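Local coordinates for probable primosomal replication protein n (PDB 4FDB) that probably binds single-stranded DNA as a homodimer and helps PriA and DnaT assemble the primosome that restarts stalled replication forks, at residues N3-M17 with D63-L77. The protein carries 3 engineered substitutions. Numbering follows the deposited sequence. Where two conformers were deposited one is given.
Sequences NRLQLVATLVEREVM and DRIAPGTVLDCVGFL. Engineered in segment 3-17: V12 (natural residue Ala). Engineered in segment 63-77: D72 (natural residue Glu).
N3 closes one end of the contact with its side-chain amide, which mimics a backbone pair: ND2 donates to L77 O at 2.8 Å, on a carbonyl lone pair, while OD1 accepts from L77 N. With CG anti to its own N (chi1 164°), the amide is carried alongside the neighbouring strand. Antiparallel bonding runs through the L5–G75, L7–C73 and A9–L71 pairs to L11, whose N donates to T69 O. The tight side is the apolar face of L5, L7, C73 and L71: there L11 CD2 packs 3.8 Å from I65 CG2, and L94 covers I65 and L71. On the other face V8 CG2 lies 3.2 Å from OD1 of the engineered D72, an oxygen whose hydrogen-bond partner is H97 ND1. Beyond the type II turn A66–T69 the fit loosens and water enters. R14 grips I65 O side-on with NE (2.9 Å) and NH2, the oxygen lying in the guanidinium plane, whereas D63 OD1 stands well out of that plane, 3.7 Å from NH1, in a long, purely electrostatic salt bridge. One water joins R14 NH1, D63 OD1 and E15 O. Directional backbone bonds between the first and fourth strands close the OB-fold sheet, with water-bridged charges beyond.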
# COMPACT_ATOMS: atom_id res chain seq x y z
N ASN A 3 -9.57 1.59 -1.20
CA ASN A 3 -8.30 1.38 -0.52
C ASN A 3 -8.02 -0.07 -0.81
O ASN A 3 -8.51 -0.94 -0.10
CB ASN A 3 -8.45 1.66 0.98
CG ASN A 3 -7.29 1.11 1.83
OD1 ASN A 3 -6.24 0.67 1.33
ND2 ASN A 3 -7.49 1.11 3.14
N ARG A 4 -7.26 -0.33 -1.87
CA ARG A 4 -7.05 -1.71 -2.32
C ARG A 4 -5.64 -1.90 -2.83
O ARG A 4 -5.22 -1.22 -3.77
CB ARG A 4 -8.04 -2.05 -3.44
CG ARG A 4 -7.93 -3.47 -3.98
CD ARG A 4 -9.15 -3.83 -4.82
NE ARG A 4 -9.11 -5.22 -5.28
CZ ARG A 4 -8.84 -5.59 -6.53
NH1 ARG A 4 -8.82 -6.88 -6.86
NH2 ARG A 4 -8.60 -4.68 -7.46
N LEU A 5 -4.91 -2.82 -2.21
CA LEU A 5 -3.56 -3.15 -2.61
C LEU A 5 -3.56 -4.55 -3.20
O LEU A 5 -4.14 -5.47 -2.61
CB LEU A 5 -2.62 -3.12 -1.40
CG LEU A 5 -1.17 -3.55 -1.71
CD1 LEU A 5 -0.54 -2.58 -2.70
CD2 LEU A 5 -0.30 -3.65 -0.46
N GLN A 6 -2.96 -4.70 -4.37
CA GLN A 6 -2.71 -6.02 -4.96
C GLN A 6 -1.21 -6.21 -4.96
O GLN A 6 -0.49 -5.35 -5.44
CB GLN A 6 -3.20 -6.07 -6.39
CG GLN A 6 -4.68 -5.81 -6.58
CD GLN A 6 -5.01 -5.56 -8.03
OE1 GLN A 6 -5.01 -4.42 -8.50
NE2 GLN A 6 -5.28 -6.64 -8.77
N LEU A 7 -0.73 -7.33 -4.45
CA LEU A 7 0.69 -7.51 -4.31
C LEU A 7 1.01 -8.98 -4.49
O LEU A 7 0.36 -9.83 -3.89
CB LEU A 7 1.14 -7.04 -2.92
CG LEU A 7 2.66 -6.85 -2.73
CD1 LEU A 7 3.15 -5.70 -3.60
CD2 LEU A 7 2.99 -6.59 -1.28
N VAL A 8 1.97 -9.28 -5.35
CA VAL A 8 2.52 -10.63 -5.42
C VAL A 8 3.84 -10.60 -4.68
O VAL A 8 4.74 -9.86 -5.04
CB VAL A 8 2.77 -11.06 -6.87
CG1 VAL A 8 3.63 -12.33 -6.91
CG2 VAL A 8 1.44 -11.28 -7.57
N ALA A 9 3.96 -11.41 -3.62
CA ALA A 9 5.10 -11.26 -2.72
C ALA A 9 5.40 -12.57 -2.02
O ALA A 9 4.54 -13.44 -1.91
CB ALA A 9 4.82 -10.16 -1.70
N THR A 10 6.63 -12.69 -1.53
CA THR A 10 7.08 -13.90 -0.86
C THR A 10 6.82 -13.80 0.63
O THR A 10 7.14 -12.79 1.25
CB THR A 10 8.58 -14.09 -1.10
OG1 THR A 10 8.82 -14.18 -2.51
CG2 THR A 10 9.10 -15.35 -0.40
N LEU A 11 6.24 -14.84 1.22
CA LEU A 11 6.08 -14.87 2.67
C LEU A 11 7.44 -15.09 3.31
O LEU A 11 8.07 -16.10 3.06
CB LEU A 11 5.14 -15.99 3.09
CG LEU A 11 5.02 -16.14 4.61
CD1 LEU A 11 4.34 -14.93 5.18
CD2 LEU A 11 4.29 -17.42 5.00
N VAL A 12 7.91 -14.14 4.12
CA VAL A 12 9.23 -14.24 4.72
C VAL A 12 9.15 -14.90 6.09
O VAL A 12 9.94 -15.78 6.44
CB VAL A 12 9.83 -12.81 4.92
CG1 VAL A 12 11.20 -12.89 5.57
CG2 VAL A 12 9.91 -12.08 3.59
N GLU A 13 8.21 -14.43 6.90
CA GLU A 13 8.05 -15.03 8.20
C GLU A 13 6.65 -14.74 8.70
O GLU A 13 5.97 -13.84 8.21
CB GLU A 13 9.09 -14.50 9.18
CG GLU A 13 9.22 -13.00 9.21
CD GLU A 13 10.33 -12.52 10.14
OE1 GLU A 13 11.52 -12.80 9.88
OE2 GLU A 13 10.01 -11.86 11.15
N ARG A 14 6.22 -15.53 9.66
CA ARG A 14 4.94 -15.25 10.29
C ARG A 14 5.03 -15.49 11.78
O ARG A 14 5.86 -16.28 12.24
CB ARG A 14 3.79 -16.04 9.64
CG ARG A 14 4.06 -17.49 9.42
CD ARG A 14 2.84 -18.22 8.85
NE ARG A 14 3.18 -19.59 8.46
CZ ARG A 14 3.22 -20.62 9.29
NH1 ARG A 14 2.92 -20.46 10.58
NH2 ARG A 14 3.54 -21.82 8.84
N GLU A 15 4.22 -14.75 12.53
CA GLU A 15 4.20 -14.86 13.98
C GLU A 15 3.19 -15.91 14.41
O GLU A 15 2.30 -16.29 13.64
CB GLU A 15 3.80 -13.52 14.59
CG GLU A 15 4.68 -12.35 14.18
CD GLU A 15 6.10 -12.51 14.68
OE1 GLU A 15 6.28 -13.06 15.78
OE2 GLU A 15 7.03 -12.08 13.97
N VAL A 16 3.32 -16.37 15.65
CA VAL A 16 2.38 -17.31 16.22
C VAL A 16 1.01 -16.63 16.22
O VAL A 16 0.94 -15.43 16.42
CB VAL A 16 2.77 -17.68 17.67
CG1 VAL A 16 1.69 -18.53 18.33
CG2 VAL A 16 4.09 -18.43 17.68
N MSE A 17 -0.04 -17.39 15.94
CA MSE A 17 -1.40 -16.87 15.95
C MSE A 17 -1.75 -16.26 17.30
O MSE A 17 -1.43 -16.83 18.35
CB MSE A 17 -2.37 -18.00 15.62
CG MSE A 17 -3.84 -17.63 15.63
SE MSE A 17 -4.88 -19.18 15.05
CE MSE A 17 -4.34 -19.15 13.17
N ASP A 63 -1.61 -19.35 8.56
CA ASP A 63 -1.00 -20.20 9.57
C ASP A 63 -0.51 -21.54 9.02
O ASP A 63 0.26 -22.24 9.67
CB ASP A 63 -1.98 -20.43 10.73
CG ASP A 63 -1.29 -20.93 11.99
OD1 ASP A 63 -0.28 -20.32 12.41
OD2 ASP A 63 -1.75 -21.94 12.55
N ARG A 64 -0.96 -21.90 7.82
CA ARG A 64 -0.58 -23.17 7.21
C ARG A 64 0.35 -23.00 6.01
O ARG A 64 0.70 -23.98 5.35
CB ARG A 64 -1.81 -23.98 6.80
CG ARG A 64 -2.64 -23.35 5.70
CD ARG A 64 -3.30 -24.39 4.81
NE ARG A 64 -4.46 -23.85 4.09
CZ ARG A 64 -4.39 -23.11 2.99
NH1 ARG A 64 -3.21 -22.81 2.46
NH2 ARG A 64 -5.50 -22.68 2.41
N ILE A 65 0.75 -21.78 5.72
CA ILE A 65 1.61 -21.52 4.56
C ILE A 65 3.09 -21.49 4.94
O ILE A 65 3.47 -20.83 5.90
CB ILE A 65 1.21 -20.20 3.89
CG1 ILE A 65 -0.19 -20.33 3.28
CG2 ILE A 65 2.23 -19.82 2.82
CD1 ILE A 65 -0.72 -19.05 2.72
N ALA A 66 3.92 -22.22 4.20
CA ALA A 66 5.36 -22.27 4.48
C ALA A 66 6.04 -20.95 4.12
O ALA A 66 5.79 -20.39 3.04
CB ALA A 66 6.01 -23.39 3.70
N PRO A 67 6.89 -20.44 5.02
CA PRO A 67 7.76 -19.32 4.63
C PRO A 67 8.56 -19.68 3.37
O PRO A 67 9.05 -20.80 3.23
CB PRO A 67 8.68 -19.17 5.84
CG PRO A 67 7.78 -19.59 7.00
CD PRO A 67 7.05 -20.79 6.44
N GLY A 68 8.66 -18.73 2.45
CA GLY A 68 9.28 -18.96 1.16
C GLY A 68 8.25 -19.05 0.05
O GLY A 68 8.59 -19.00 -1.13
N THR A 69 6.98 -19.18 0.43
CA THR A 69 5.92 -19.35 -0.56
C THR A 69 5.56 -18.02 -1.20
O THR A 69 5.42 -17.02 -0.50
CB THR A 69 4.66 -19.94 0.11
OG1 THR A 69 5.00 -21.23 0.65
CG2 THR A 69 3.54 -20.08 -0.92
N VAL A 70 5.41 -17.99 -2.53
CA VAL A 70 4.99 -16.74 -3.18
C VAL A 70 3.46 -16.66 -3.20
O VAL A 70 2.79 -17.60 -3.64
CB VAL A 70 5.53 -16.64 -4.61
CG1 VAL A 70 5.11 -15.32 -5.25
CG2 VAL A 70 7.05 -16.75 -4.62
N LEU A 71 2.92 -15.53 -2.76
CA LEU A 71 1.48 -15.39 -2.59
C LEU A 71 0.97 -14.26 -3.46
O LEU A 71 1.63 -13.25 -3.57
CB LEU A 71 1.17 -15.04 -1.14
CG LEU A 71 1.65 -16.07 -0.11
CD1 LEU A 71 1.47 -15.53 1.31
CD2 LEU A 71 0.90 -17.35 -0.30
N ASP A 72 -0.19 -14.46 -4.09
CA ASP A 72 -0.92 -13.40 -4.79
C ASP A 72 -1.91 -12.83 -3.79
O ASP A 72 -2.89 -13.49 -3.48
CB ASP A 72 -1.74 -14.01 -5.92
CG ASP A 72 -1.17 -13.74 -7.28
OD1 ASP A 72 -0.00 -14.11 -7.51
OD2 ASP A 72 -1.89 -13.16 -8.13
N CYS A 73 -1.66 -11.61 -3.30
CA CYS A 73 -2.47 -11.06 -2.21
C CYS A 73 -3.31 -9.88 -2.66
O CYS A 73 -2.87 -9.08 -3.50
CB CYS A 73 -1.56 -10.54 -1.10
SG CYS A 73 -0.34 -11.73 -0.52
N VAL A 74 -4.51 -9.78 -2.12
CA VAL A 74 -5.28 -8.55 -2.22
C VAL A 74 -5.70 -8.13 -0.83
O VAL A 74 -5.77 -8.94 0.10
CB VAL A 74 -6.51 -8.70 -3.13
CG1 VAL A 74 -6.08 -8.82 -4.59
CG2 VAL A 74 -7.35 -9.90 -2.71
N GLY A 75 -5.96 -6.85 -0.65
CA GLY A 75 -6.45 -6.40 0.63
C GLY A 75 -6.38 -4.91 0.72
O GLY A 75 -6.49 -4.23 -0.31
N PHE A 76 -6.21 -4.41 1.94
CA PHE A 76 -6.25 -2.97 2.15
C PHE A 76 -5.20 -2.54 3.15
O PHE A 76 -4.70 -3.35 3.91
CB PHE A 76 -7.64 -2.53 2.62
CG PHE A 76 -8.09 -3.15 3.93
CD1 PHE A 76 -7.92 -2.47 5.13
CD2 PHE A 76 -8.71 -4.39 3.95
CE1 PHE A 76 -8.37 -3.02 6.34
CE2 PHE A 76 -9.15 -4.96 5.15
CZ PHE A 76 -8.96 -4.28 6.34
N LEU A 77 -4.84 -1.26 3.13
CA LEU A 77 -3.89 -0.73 4.10
C LEU A 77 -4.63 -0.18 5.32
O LEU A 77 -5.74 0.32 5.20
CB LEU A 77 -3.06 0.40 3.50
CG LEU A 77 -2.15 -0.03 2.35
CD1 LEU A 77 -1.43 1.20 1.79
CD2 LEU A 77 -1.14 -1.07 2.83
O HOH W 1 1.48 -18.32 12.00
O HOH W 2 0.31 -20.12 15.10